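Side-chain contacts in putative type VI secretion protein (Escherichia coli, PDB 6SKI), which is a phospholipase effector of the type VI secretion system that rides on the VgrG spike and probably hydrolyses membrane phospholipids with an alpha/beta-hydrolase domain: residues T53-M58 / F196-A201; A75-D80 / K380-G385; I102-I107 / N442-L447; P448-F453 / L479-K484. All coordinates share one frame; numbering follows the deposited sequence.

Along the chain, interactions 1, 2 and 3 interlock, because their first segments (53-58, 75-80, 102-107) all come before their second ones; interaction 4 follows on from interaction 3 at 448. Interaction 1 lies near the centre of the molecule, includes the probable nucleophile elbow, and touches interaction 3 through F196 and I102, their centres 23 Å apart. Interactions 3 and 4 also touch, between L447 and I452, and share helix 416-431 as a neighbour, with centres 18 Å apart. Interaction 2 stands apart, its centre 31 Å from interaction 1, on a separate three-stranded sheet. The four contacts thus run from the hydrolase core to outlying helices and an outlying sheet.

Interaction 1 (T53-M58 / F196-A201); sequences TASRLM and FSRGAA
S55 and R198 form a buried polar contact, one hydrogen bond reaching from helix 53-58 to the residue that follows the probable nucleophile S197 of an alpha/beta-hydrolase domain. S197 lies in the turn between strand 184-195 and helix 198-211, within a GxSxG-type sequence, and its backbone has positive phi, as expected of a nucleophile elbow. H310 and D245 probably complete a catalytic triad with it. R198 therefore starts at the elbow, but its side chain leads away to the neighbouring short helix, across the 11.5 Å that separates the CA atoms of S55 and R198. A bend at chi3 (-56°) in the otherwise stretched chain brings the guanidinium up to the serine. NH2, the donor, comes nearest; NH1 of R198 stands 3.6 Å from OG of S55, without a bond. E51 adds a long, weak ion pair to the same NH2. I153 of helix 144-154 packs against S55, and I250 touches R198. The bond itself is not straight: NH2 of R198 reaches OG of S55 at 3.2 Å, with an N-H...O angle of 139° and the oxygen tilted 27° out of the guanidinium plane.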
loop_
_atom_site.group_PDB
_atom_site.type_symbol
_atom_site.label_atom_id
_atom_site.label_comp_id
_atom_site.label_asym_id
_atom_site.label_seq_id
_atom_site.Cartn_x
_atom_site.Cartn_y
_atom_site.Cartn_z
ATOM N N THR A 53 7.209 -6.965 -13.309
ATOM C CA THR A 53 6.535 -7.590 -14.441
ATOM C C THR A 53 5.317 -8.387 -13.992
ATOM O O THR A 53 4.293 -8.408 -14.680
ATOM C CB THR A 53 7.515 -8.484 -15.201
ATOM O OG1 THR A 53 8.535 -7.674 -15.795
ATOM C CG2 THR A 53 6.807 -9.256 -16.297
ATOM N N ALA A 54 5.405 -9.036 -12.830
ATOM C CA ALA A 54 4.328 -9.916 -12.389
ATOM C C ALA A 54 3.039 -9.145 -12.125
ATOM O O ALA A 54 1.952 -9.608 -12.481
ATOM C CB ALA A 54 4.765 -10.687 -11.147
ATOM N N SER A 55 3.137 -7.967 -11.506
ATOM C CA SER A 55 1.949 -7.154 -11.252
ATOM C C SER A 55 1.331 -6.659 -12.555
ATOM O O SER A 55 0.108 -6.721 -12.754
ATOM C CB SER A 55 2.322 -5.974 -10.359
ATOM O OG SER A 55 2.167 -6.286 -8.989
ATOM N N ARG A 56 2.174 -6.152 -13.455
ATOM C CA ARG A 56 1.693 -5.666 -14.741
ATOM C C ARG A 56 1.015 -6.779 -15.526
ATOM O O ARG A 56 0.029 -6.540 -16.230
ATOM C CB ARG A 56 2.860 -5.077 -15.528
ATOM C CG ARG A 56 3.454 -3.834 -14.893
ATOM C CD ARG A 56 4.358 -3.099 -15.858
ATOM N NE ARG A 56 4.848 -3.978 -16.914
ATOM C CZ ARG A 56 6.079 -4.476 -16.955
ATOM N NH1 ARG A 56 6.945 -4.186 -15.995
ATOM N NH2 ARG A 56 6.444 -5.268 -17.953
ATOM N N LEU A 57 1.526 -8.006 -15.412
ATOM C CA LEU A 57 0.896 -9.130 -16.094
ATOM C C LEU A 57 -0.384 -9.563 -15.398
ATOM O O LEU A 57 -1.324 -10.005 -16.063
ATOM C CB LEU A 57 1.866 -10.304 -16.191
ATOM C CG LEU A 57 3.092 -10.067 -17.064
ATOM C CD1 LEU A 57 3.930 -11.321 -17.145
ATOM C CD2 LEU A 57 2.672 -9.604 -18.440
ATOM N N MET A 58 -0.439 -9.451 -14.070
ATOM C CA MET A 58 -1.693 -9.680 -13.363
ATOM C C MET A 58 -2.774 -8.743 -13.863
ATOM O O MET A 58 -3.953 -9.108 -13.891
ATOM C CB MET A 58 -1.494 -9.484 -11.861
ATOM C CG MET A 58 -1.585 -10.746 -11.039
ATOM S SD MET A 58 -1.619 -10.391 -9.278
ATOM C CE MET A 58 -3.372 -10.178 -9.002
ATOM N N PHE A 196 -1.289 2.006 1.901
ATOM C CA PHE A 196 -1.809 2.561 0.660
ATOM C C PHE A 196 -2.112 1.426 -0.303
ATOM O O PHE A 196 -1.221 0.901 -0.978
ATOM C CB PHE A 196 -0.849 3.556 0.008
ATOM C CG PHE A 196 -1.325 4.055 -1.325
ATOM C CD1 PHE A 196 -2.669 4.309 -1.541
ATOM C CD2 PHE A 196 -0.441 4.255 -2.363
ATOM C CE1 PHE A 196 -3.114 4.754 -2.758
ATOM C CE2 PHE A 196 -0.885 4.706 -3.582
ATOM C CZ PHE A 196 -2.220 4.958 -3.778
ATOM N N SER A 197 -3.378 1.053 -0.316
ATOM C CA SER A 197 -4.146 0.231 -1.238
ATOM C C SER A 197 -3.826 -1.250 -1.289
ATOM O O SER A 197 -4.639 -2.043 -0.817
ATOM C CB SER A 197 -3.921 0.779 -2.639
ATOM O OG SER A 197 -4.756 0.147 -3.578
ATOM N N ARG A 198 -2.576 -1.613 -1.483
ATOM C CA ARG A 198 -2.259 -3.026 -1.373
ATOM C C ARG A 198 -1.422 -3.253 -0.150
ATOM O O ARG A 198 -1.291 -4.389 0.318
ATOM C CB ARG A 198 -1.577 -3.553 -2.635
ATOM C CG ARG A 198 -2.578 -4.047 -3.668
ATOM C CD ARG A 198 -1.939 -4.957 -4.694
ATOM N NE ARG A 198 -0.809 -4.343 -5.377
ATOM C CZ ARG A 198 -0.359 -4.740 -6.560
ATOM N NH1 ARG A 198 -0.943 -5.753 -7.181
ATOM N NH2 ARG A 198 0.673 -4.131 -7.122
ATOM N N GLY A 199 -0.872 -2.174 0.359
ATOM C CA GLY A 199 -0.660 -2.058 1.761
ATOM C C GLY A 199 -1.906 -1.680 2.508
ATOM O O GLY A 199 -1.866 -1.662 3.737
ATOM N N ALA A 200 -3.037 -1.405 1.845
ATOM C CA ALA A 200 -4.202 -1.152 2.678
ATOM C C ALA A 200 -4.926 -2.430 3.022
ATOM O O ALA A 200 -5.194 -2.679 4.202
ATOM C CB ALA A 200 -5.174 -0.180 2.010
ATOM N N ALA A 201 -5.141 -3.293 2.031
ATOM C CA ALA A 201 -5.628 -4.627 2.332
ATOM C C ALA A 201 -4.675 -5.329 3.281
ATOM O O ALA A 201 -5.099 -5.846 4.322
ATOM C CB ALA A 201 -5.800 -5.425 1.041
#

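Interaction 2 (A75-D80 / K380-G385)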
loop_
_atom_site.group_PDB
_atom_site.type_symbol
_atom_site.label_atom_id
_atom_site.label_comp_id
_atom_site.label_asym_id
_atom_site.label_seq_id
_atom_site.Cartn_x
_atom_site.Cartn_y
_atom_site.Cartn_z
ATOM N N ALA A 75 -5.315 -4.275 -32.019
ATOM C CA ALA A 75 -4.512 -3.895 -30.863
ATOM C C ALA A 75 -3.195 -3.259 -31.288
ATOM O O ALA A 75 -2.759 -2.258 -30.702
ATOM C CB ALA A 75 -4.267 -5.114 -29.981
ATOM N N GLN A 76 -2.548 -3.814 -32.315
ATOM C CA GLN A 76 -1.331 -3.190 -32.812
ATOM C C GLN A 76 -1.629 -1.845 -33.459
ATOM O O GLN A 76 -0.813 -0.921 -33.371
ATOM C CB GLN A 76 -0.623 -4.116 -33.797
ATOM C CG GLN A 76 0.654 -3.532 -34.360
ATOM C CD GLN A 76 1.759 -3.478 -33.330
ATOM O OE1 GLN A 76 2.270 -2.409 -33.004
ATOM N NE2 GLN A 76 2.138 -4.637 -32.811
ATOM N N SER A 77 -2.804 -1.701 -34.072
ATOM C CA SER A 77 -3.191 -0.401 -34.599
ATOM C C SER A 77 -3.450 0.602 -33.484
ATOM O O SER A 77 -3.145 1.784 -33.646
ATOM C CB SER A 77 -4.428 -0.534 -35.485
ATOM O OG SER A 77 -4.245 -1.529 -36.474
ATOM N N CYS A 78 -3.993 0.152 -32.352
ATOM C CA CYS A 78 -4.152 1.033 -31.199
ATOM C C CYS A 78 -2.800 1.493 -30.674
ATOM O O CYS A 78 -2.614 2.675 -30.355
ATOM C CB CYS A 78 -4.925 0.318 -30.091
ATOM S SG CYS A 78 -6.672 0.033 -30.417
ATOM N N GLU A 79 -1.846 0.565 -30.575
ATOM C CA GLU A 79 -0.501 0.935 -30.142
ATOM C C GLU A 79 0.130 1.937 -31.099
ATOM O O GLU A 79 0.741 2.921 -30.664
ATOM C CB GLU A 79 0.376 -0.308 -30.021
ATOM C CG GLU A 79 1.802 -0.001 -29.613
ATOM C CD GLU A 79 2.460 -1.144 -28.876
ATOM O OE1 GLU A 79 2.270 -1.247 -27.646
ATOM O OE2 GLU A 79 3.168 -1.940 -29.524
ATOM N N ASP A 80 -0.007 1.703 -32.405
ATOM C CA ASP A 80 0.547 2.619 -33.397
ATOM C C ASP A 80 -0.120 3.988 -33.318
ATOM O O ASP A 80 0.550 5.021 -33.426
ATOM C CB ASP A 80 0.382 2.022 -34.792
ATOM C CG ASP A 80 1.485 1.048 -35.141
ATOM O OD1 ASP A 80 2.316 0.751 -34.260
ATOM O OD2 ASP A 80 1.514 0.569 -36.293
ATOM N N LYS A 380 -9.441 12.069 -32.043
ATOM C CA LYS A 380 -8.266 11.934 -32.885
ATOM C C LYS A 380 -8.510 10.859 -33.930
ATOM O O LYS A 380 -9.028 9.778 -33.613
ATOM C CB LYS A 380 -7.031 11.602 -32.050
ATOM C CG LYS A 380 -6.584 12.748 -31.171
ATOM C CD LYS A 380 -5.367 13.439 -31.734
ATOM C CE LYS A 380 -4.988 14.638 -30.895
ATOM N NZ LYS A 380 -4.655 15.817 -31.736
ATOM N N ILE A 381 -8.145 11.171 -35.170
ATOM C CA ILE A 381 -8.362 10.309 -36.322
ATOM C C ILE A 381 -7.010 9.863 -36.857
ATOM O O ILE A 381 -6.091 10.676 -37.004
ATOM C CB ILE A 381 -9.163 11.024 -37.422
ATOM C CG1 ILE A 381 -10.416 11.673 -36.844
ATOM C CG2 ILE A 381 -9.541 10.049 -38.518
ATOM C CD1 ILE A 381 -11.185 12.478 -37.856
ATOM N N ARG A 382 -6.893 8.573 -37.138
ATOM C CA ARG A 382 -5.754 7.987 -37.822
ATOM C C ARG A 382 -6.240 7.440 -39.154
ATOM O O ARG A 382 -7.282 6.787 -39.211
ATOM C CB ARG A 382 -5.139 6.869 -36.983
ATOM C CG ARG A 382 -3.839 6.319 -37.510
ATOM C CD ARG A 382 -3.170 5.473 -36.453
ATOM N NE ARG A 382 -2.153 4.588 -37.008
ATOM C CZ ARG A 382 -2.373 3.323 -37.339
ATOM N NH1 ARG A 382 -3.577 2.797 -37.176
ATOM N NH2 ARG A 382 -1.392 2.583 -37.833
ATOM N N SER A 383 -5.510 7.725 -40.225
ATOM C CA SER A 383 -5.813 7.165 -41.534
ATOM C C SER A 383 -4.534 6.612 -42.138
ATOM O O SER A 383 -3.572 7.358 -42.346
ATOM C CB SER A 383 -6.435 8.215 -42.454
ATOM O OG SER A 383 -5.732 9.442 -42.374
ATOM N N ILE A 384 -4.520 5.312 -42.410
ATOM C CA ILE A 384 -3.410 4.686 -43.114
ATOM C C ILE A 384 -3.951 4.024 -44.375
ATOM O O ILE A 384 -5.155 3.854 -44.544
ATOM C CB ILE A 384 -2.650 3.673 -42.239
ATOM C CG1 ILE A 384 -3.602 2.619 -41.680
ATOM C CG2 ILE A 384 -1.925 4.380 -41.114
ATOM C CD1 ILE A 384 -2.905 1.356 -41.241
ATOM N N GLY A 385 -3.039 3.663 -45.271
ATOM C CA GLY A 385 -3.430 2.938 -46.462
ATOM C C GLY A 385 -3.525 1.448 -46.204
ATOM O O GLY A 385 -2.820 0.890 -45.367
#
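R382 carries most of this contact, laying its guanidinium against helix 72-85 where S77 and D80 come round to the same side, one turn apart. Its CG is anti to the backbone N (chi1 -172°) and the chain stays extended as far as NE, so the group stands off strand 376-386 and reaches the helix with its terminal nitrogens. One guanidinium face receives the helix: the backbone O of S77 is 3.7 Å from NH1 of R382, and CB of D80 lies 3.6 Å from NH2. CB of S77 also approaches NH1 of R382, at 3.8 Å. The opposite face is covered from within the strand by CG2 of I384, two residues along, so the flat group is sandwiched between helix and strand. With D80 the attraction is one of charge alone: OD2 is 3.9 Å from NH2 of R382, a long salt bridge, with the carboxylate oxygen far from the plane of the guanidinium and therefore not hydrogen-bonded to it. The carboxylate and guanidinium planes are turned 70° apart. R382 has its firmer ionic partner further along the helix, where NE bridges to E84, while the hydroxyl of S77 turns back to bond the carbonyl of K73. Strand 376-386 is, within this chain, an outermost strand of a three-stranded antiparallel sheet and pairs with strand 398-409; helix 72-85 packs on this sheet, with S77 also touching Q400 of strand 398-409 and F337 of strand 328-341, which contacts R382 as well.

Interaction 3 (I102-I107 / N442-L447)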
loop_
_atom_site.group_PDB
_atom_site.type_symbol
_atom_site.label_atom_id
_atom_site.label_comp_id
_atom_site.label_asym_id
_atom_site.label_seq_id
_atom_site.Cartn_x
_atom_site.Cartn_y
_atom_site.Cartn_z
ATOM N N ILE A 102 2.357 7.025 2.466
ATOM C CA ILE A 102 2.874 6.133 3.494
ATOM C C ILE A 102 4.342 6.431 3.755
ATOM O O ILE A 102 4.807 6.375 4.897
ATOM C CB ILE A 102 2.646 4.667 3.086
ATOM C CG1 ILE A 102 1.151 4.389 2.956
ATOM C CG2 ILE A 102 3.276 3.726 4.088
ATOM C CD1 ILE A 102 0.388 4.638 4.224
ATOM N N HIS A 103 5.087 6.779 2.706
ATOM C CA HIS A 103 6.463 7.227 2.882
ATOM C C HIS A 103 6.532 8.452 3.784
ATOM O O HIS A 103 7.353 8.519 4.704
ATOM C CB HIS A 103 7.083 7.534 1.520
ATOM C CG HIS A 103 8.487 8.043 1.597
ATOM N ND1 HIS A 103 8.789 9.386 1.609
ATOM C CD2 HIS A 103 9.671 7.390 1.647
ATOM C CE1 HIS A 103 10.098 9.540 1.679
ATOM N NE2 HIS A 103 10.657 8.344 1.700
ATOM N N TRP A 104 5.664 9.431 3.538
ATOM C CA TRP A 104 5.697 10.666 4.311
ATOM C C TRP A 104 5.200 10.443 5.731
ATOM O O TRP A 104 5.702 11.063 6.672
ATOM C CB TRP A 104 4.872 11.736 3.608
ATOM C CG TRP A 104 5.430 12.119 2.285
ATOM C CD1 TRP A 104 4.805 12.039 1.083
ATOM C CD2 TRP A 104 6.737 12.640 2.025
ATOM N NE1 TRP A 104 5.638 12.474 0.085
ATOM C CE2 TRP A 104 6.832 12.850 0.640
ATOM C CE3 TRP A 104 7.834 12.950 2.831
ATOM C CZ2 TRP A 104 7.979 13.356 0.041
ATOM C CZ3 TRP A 104 8.970 13.450 2.236
ATOM C CH2 TRP A 104 9.035 13.648 0.854
ATOM N N LEU A 105 4.207 9.571 5.904
ATOM C CA LEU A 105 3.763 9.227 7.248
ATOM C C LEU A 105 4.864 8.516 8.019
ATOM O O LEU A 105 5.028 8.738 9.223
ATOM C CB LEU A 105 2.513 8.355 7.176
ATOM C CG LEU A 105 1.186 9.061 6.922
ATOM C CD1 LEU A 105 0.110 8.037 6.661
ATOM C CD2 LEU A 105 0.801 9.958 8.073
ATOM N N ASN A 106 5.623 7.651 7.347
ATOM C CA ASN A 106 6.762 7.000 7.982
ATOM C C ASN A 106 7.818 8.021 8.382
ATOM O O ASN A 106 8.349 7.980 9.496
ATOM C CB ASN A 106 7.344 5.947 7.040
ATOM C CG ASN A 106 8.356 5.055 7.717
ATOM O OD1 ASN A 106 8.002 4.163 8.483
ATOM N ND2 ASN A 106 9.628 5.287 7.431
ATOM N N ILE A 107 8.139 8.948 7.477
ATOM C CA ILE A 107 9.126 9.981 7.782
ATOM C C ILE A 107 8.653 10.867 8.926
ATOM O O ILE A 107 9.463 11.345 9.728
ATOM C CB ILE A 107 9.435 10.809 6.518
ATOM C CG1 ILE A 107 10.074 9.938 5.436
ATOM C CG2 ILE A 107 10.333 11.985 6.847
ATOM C CD1 ILE A 107 11.048 8.912 5.960
ATOM N N ASN A 442 10.311 20.652 5.064
ATOM C CA ASN A 442 9.724 19.722 4.103
ATOM C C ASN A 442 9.043 20.537 3.015
ATOM O O ASN A 442 7.893 20.951 3.162
ATOM C CB ASN A 442 8.733 18.787 4.782
ATOM C CG ASN A 442 9.375 17.924 5.842
ATOM O OD1 ASN A 442 9.216 18.166 7.038
ATOM N ND2 ASN A 442 10.101 16.901 5.410
ATOM N N THR A 443 9.751 20.765 1.911
ATOM C CA THR A 443 9.192 21.491 0.782
ATOM C C THR A 443 8.441 20.585 -0.177
ATOM O O THR A 443 7.693 21.085 -1.023
ATOM C CB THR A 443 10.297 22.232 0.025
ATOM O OG1 THR A 443 11.137 21.284 -0.644
ATOM C CG2 THR A 443 11.136 23.058 0.987
ATOM N N GLU A 444 8.614 19.272 -0.054
ATOM C CA GLU A 444 7.802 18.325 -0.799
ATOM C C GLU A 444 6.406 18.192 -0.219
ATOM O O GLU A 444 5.535 17.604 -0.868
ATOM C CB GLU A 444 8.477 16.954 -0.812
ATOM C CG GLU A 444 9.521 16.786 -1.892
ATOM C CD GLU A 444 10.774 16.107 -1.380
ATOM O OE1 GLU A 444 11.048 16.202 -0.165
ATOM O OE2 GLU A 444 11.485 15.477 -2.191
ATOM N N LEU A 445 6.177 18.720 0.980
ATOM C CA LEU A 445 4.900 18.611 1.665
ATOM C C LEU A 445 4.205 19.955 1.806
ATOM O O LEU A 445 3.143 20.030 2.430
ATOM C CB LEU A 445 5.101 17.978 3.040
ATOM C CG LEU A 445 5.517 16.510 3.009
ATOM C CD1 LEU A 445 5.365 15.875 4.376
ATOM C CD2 LEU A 445 4.718 15.755 1.965
ATOM N N GLN A 446 4.767 21.011 1.228
ATOM C CA GLN A 446 4.184 22.339 1.324
ATOM C C GLN A 446 3.111 22.507 0.264
ATOM O O GLN A 446 3.289 22.110 -0.890
ATOM C CB GLN A 446 5.250 23.422 1.167
ATOM C CG GLN A 446 6.286 23.426 2.267
ATOM C CD GLN A 446 5.667 23.397 3.648
ATOM O OE1 GLN A 446 4.849 24.247 3.994
ATOM N NE2 GLN A 446 6.049 22.408 4.446
ATOM N N LEU A 447 1.999 23.096 0.667
ATOM C CA LEU A 447 0.798 23.254 -0.133
ATOM C C LEU A 447 0.813 24.591 -0.864
ATOM O O LEU A 447 1.202 25.609 -0.288
ATOM C CB LEU A 447 -0.436 23.172 0.750
ATOM C CG LEU A 447 -0.806 21.741 1.118
ATOM C CD1 LEU A 447 -2.080 21.730 1.902
ATOM C CD2 LEU A 447 -0.954 20.923 -0.144
#
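The indole of W104 is covered on one face by L445 and on the other by H103, its own neighbour in helix 101-108. CD2 of L445 sits 3.6 Å from the centroid of the five-membered ring of W104 and only 5° off its normal, a CH-pi contact. CD1 of L445 reaches only the rim, 4.1 Å from CE3 of W104. On the opposite face ND1 of H103 lies 3.8 Å above the ring plane, over its centre. CD2 of W104 in turn lies in plane at the edge of the H103 ring. E444 crosses the far end of the indole at about a right angle, CB 3.7 Å from CZ2 and CH2 of W104, and the bend at chi2 (136°) carries OE1 obliquely to within 3.4 Å of CH2. OE2 has a weak hydrogen bond to Y98. NE2 of Q446 donates to the carbonyl O of N442 at 2.7 Å, closing the loop on itself. L421 of helix 416-431 touches both W104 and L445, while L105 packs on F42 and F194 of the central strands. Helix 101-108 is thus layered between sheet and outer loop, as in the helix-covered sheet of alpha/beta hydrolases.

Interaction 4 (P448-F453 / L479-K484)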
loop_
_atom_site.group_PDB
_atom_site.type_symbol
_atom_site.label_atom_id
_atom_site.label_comp_id
_atom_site.label_asym_id
_atom_site.label_seq_id
_atom_site.Cartn_x
_atom_site.Cartn_y
_atom_site.Cartn_z
ATOM N N PRO A 448 0.412 24.603 -2.133
ATOM C CA PRO A 448 0.234 25.876 -2.831
ATOM C C PRO A 448 -0.843 26.703 -2.151
ATOM O O PRO A 448 -1.722 26.171 -1.471
ATOM C CB PRO A 448 -0.192 25.452 -4.240
ATOM C CG PRO A 448 0.319 24.064 -4.383
ATOM C CD PRO A 448 0.182 23.456 -3.024
ATOM N N SER A 449 -0.761 28.021 -2.330
ATOM C CA SER A 449 -1.757 28.899 -1.726
ATOM C C SER A 449 -3.159 28.544 -2.195
ATOM O O SER A 449 -4.092 28.489 -1.383
ATOM C CB SER A 449 -1.438 30.354 -2.053
ATOM O OG SER A 449 -0.040 30.578 -2.039
ATOM N N GLU A 450 -3.308 28.239 -3.487
ATOM C CA GLU A 450 -4.600 27.840 -4.031
ATOM C C GLU A 450 -5.187 26.662 -3.273
ATOM O O GLU A 450 -6.412 26.537 -3.168
ATOM C CB GLU A 450 -4.441 27.477 -5.506
ATOM C CG GLU A 450 -5.632 27.807 -6.372
ATOM C CD GLU A 450 -5.407 27.419 -7.818
ATOM O OE1 GLU A 450 -6.266 27.742 -8.664
ATOM O OE2 GLU A 450 -4.369 26.789 -8.105
ATOM N N LEU A 451 -4.336 25.795 -2.737
ATOM C CA LEU A 451 -4.768 24.591 -2.050
ATOM C C LEU A 451 -4.722 24.715 -0.536
ATOM O O LEU A 451 -4.993 23.728 0.152
ATOM C CB LEU A 451 -3.906 23.405 -2.485
ATOM C CG LEU A 451 -4.271 22.709 -3.794
ATOM C CD1 LEU A 451 -3.683 21.315 -3.824
ATOM C CD2 LEU A 451 -5.775 22.662 -3.989
ATOM N N ILE A 452 -4.382 25.886 0.008
ATOM C CA ILE A 452 -4.248 25.984 1.459
ATOM C C ILE A 452 -5.615 25.926 2.128
ATOM O O ILE A 452 -5.903 25.009 2.907
ATOM C CB ILE A 452 -3.469 27.251 1.855
ATOM C CG1 ILE A 452 -1.968 26.985 1.789
ATOM C CG2 ILE A 452 -3.829 27.690 3.259
ATOM C CD1 ILE A 452 -1.131 28.236 1.803
ATOM N N PHE A 453 -6.501 26.868 1.792
ATOM C CA PHE A 453 -7.805 26.905 2.442
ATOM C C PHE A 453 -8.585 25.632 2.161
ATOM O O PHE A 453 -9.202 25.062 3.070
ATOM C CB PHE A 453 -8.584 28.141 1.986
ATOM C CG PHE A 453 -10.080 27.996 2.083
ATOM C CD1 PHE A 453 -10.741 28.273 3.268
ATOM C CD2 PHE A 453 -10.828 27.615 0.980
ATOM C CE1 PHE A 453 -12.116 28.149 3.359
ATOM C CE2 PHE A 453 -12.203 27.487 1.067
ATOM C CZ PHE A 453 -12.846 27.756 2.257
ATOM N N LEU A 479 -14.256 22.343 -6.444
ATOM C CA LEU A 479 -13.989 21.091 -7.134
ATOM C C LEU A 479 -13.263 21.305 -8.450
ATOM O O LEU A 479 -12.505 20.434 -8.871
ATOM C CB LEU A 479 -15.297 20.342 -7.382
ATOM C CG LEU A 479 -15.806 19.512 -6.209
ATOM C CD1 LEU A 479 -16.999 18.681 -6.629
ATOM C CD2 LEU A 479 -14.700 18.631 -5.667
ATOM N N TYR A 480 -13.426 22.469 -9.074
ATOM C CA TYR A 480 -12.654 22.833 -10.257
ATOM C C TYR A 480 -11.196 23.092 -9.893
ATOM O O TYR A 480 -10.270 22.543 -10.516
ATOM C CB TYR A 480 -13.291 24.071 -10.891
ATOM C CG TYR A 480 -12.646 24.583 -12.152
ATOM C CD1 TYR A 480 -12.927 24.011 -13.381
ATOM C CD2 TYR A 480 -11.775 25.662 -12.117
ATOM C CE1 TYR A 480 -12.347 24.488 -14.534
ATOM C CE2 TYR A 480 -11.189 26.143 -13.266
ATOM C CZ TYR A 480 -11.479 25.551 -14.472
ATOM O OH TYR A 480 -10.899 26.025 -15.625
ATOM N N ILE A 481 -10.984 23.907 -8.858
ATOM C CA ILE A 481 -9.629 24.164 -8.383
ATOM C C ILE A 481 -8.946 22.862 -7.986
ATOM O O ILE A 481 -7.745 22.680 -8.213
ATOM C CB ILE A 481 -9.654 25.170 -7.219
ATOM C CG1 ILE A 481 -10.317 26.473 -7.663
ATOM C CG2 ILE A 481 -8.256 25.427 -6.711
ATOM C CD1 ILE A 481 -10.770 27.341 -6.518
ATOM N N ILE A 482 -9.699 21.929 -7.406
ATOM C CA ILE A 482 -9.128 20.624 -7.096
ATOM C C ILE A 482 -8.921 19.821 -8.373
ATOM O O ILE A 482 -7.985 19.019 -8.463
ATOM C CB ILE A 482 -10.023 19.873 -6.095
ATOM C CG1 ILE A 482 -10.066 20.613 -4.760
ATOM C CG2 ILE A 482 -9.518 18.461 -5.869
ATOM C CD1 ILE A 482 -11.219 20.199 -3.886
ATOM N N GLY A 483 -9.761 20.040 -9.384
ATOM C CA GLY A 483 -9.587 19.379 -10.658
ATOM C C GLY A 483 -8.310 19.754 -11.358
ATOM O O GLY A 483 -7.851 19.009 -12.229
ATOM N N LYS A 484 -7.719 20.896 -10.998
ATOM C CA LYS A 484 -6.360 21.158 -11.466
ATOM C C LYS A 484 -5.380 20.096 -10.981
ATOM O O LYS A 484 -4.370 19.841 -11.643
ATOM C CB LYS A 484 -5.867 22.530 -11.009
ATOM C CG LYS A 484 -6.811 23.678 -11.247
ATOM C CD LYS A 484 -6.188 24.988 -10.800
ATOM C CE LYS A 484 -6.821 26.174 -11.513
ATOM N NZ LYS A 484 -8.294 26.018 -11.663
#
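Van der Waals packing joins E450 and I481. CG of E450, the aliphatic part of the acid, lies 3.6 Å from CG2 of I481, and CD and OE1 of E450 come equally near the same methyl. CG2 of I481 is placed anti to its own backbone N, since CG1 takes the position beside that N (chi1 -58°); it is this methyl branch that faces the glutamate. The two side chains pass each other at a slant, and the extended end of E450 carries its carboxylate onward to K484.

The second kind of contact is between charged side chains, but it falls short of a salt bridge. E450 crosses K484 at about a right angle and meets the aliphatic part of the lysine, with OE1 of E450 3.3 Å from CE and 3.5 Å from CD of K484. A bend at chi4 (40°) leaves NZ of K484 4.0 Å from that same OE1, so the opposite charges probably attract without bonding. The firmer polar partner of E450 is Y485, whose hydroxyl is hydrogen-bonded to OE2.

Backbone bonds shape the first segment: L451 N reaches P448 O at 2.9 Å, in the turn that leads into helix 452-466. Helix 476-483 runs beside this turn, with I481 and I482 resting on L454 of helix 452-466, and L451 and I482 both packing on W416 of helix 416-431.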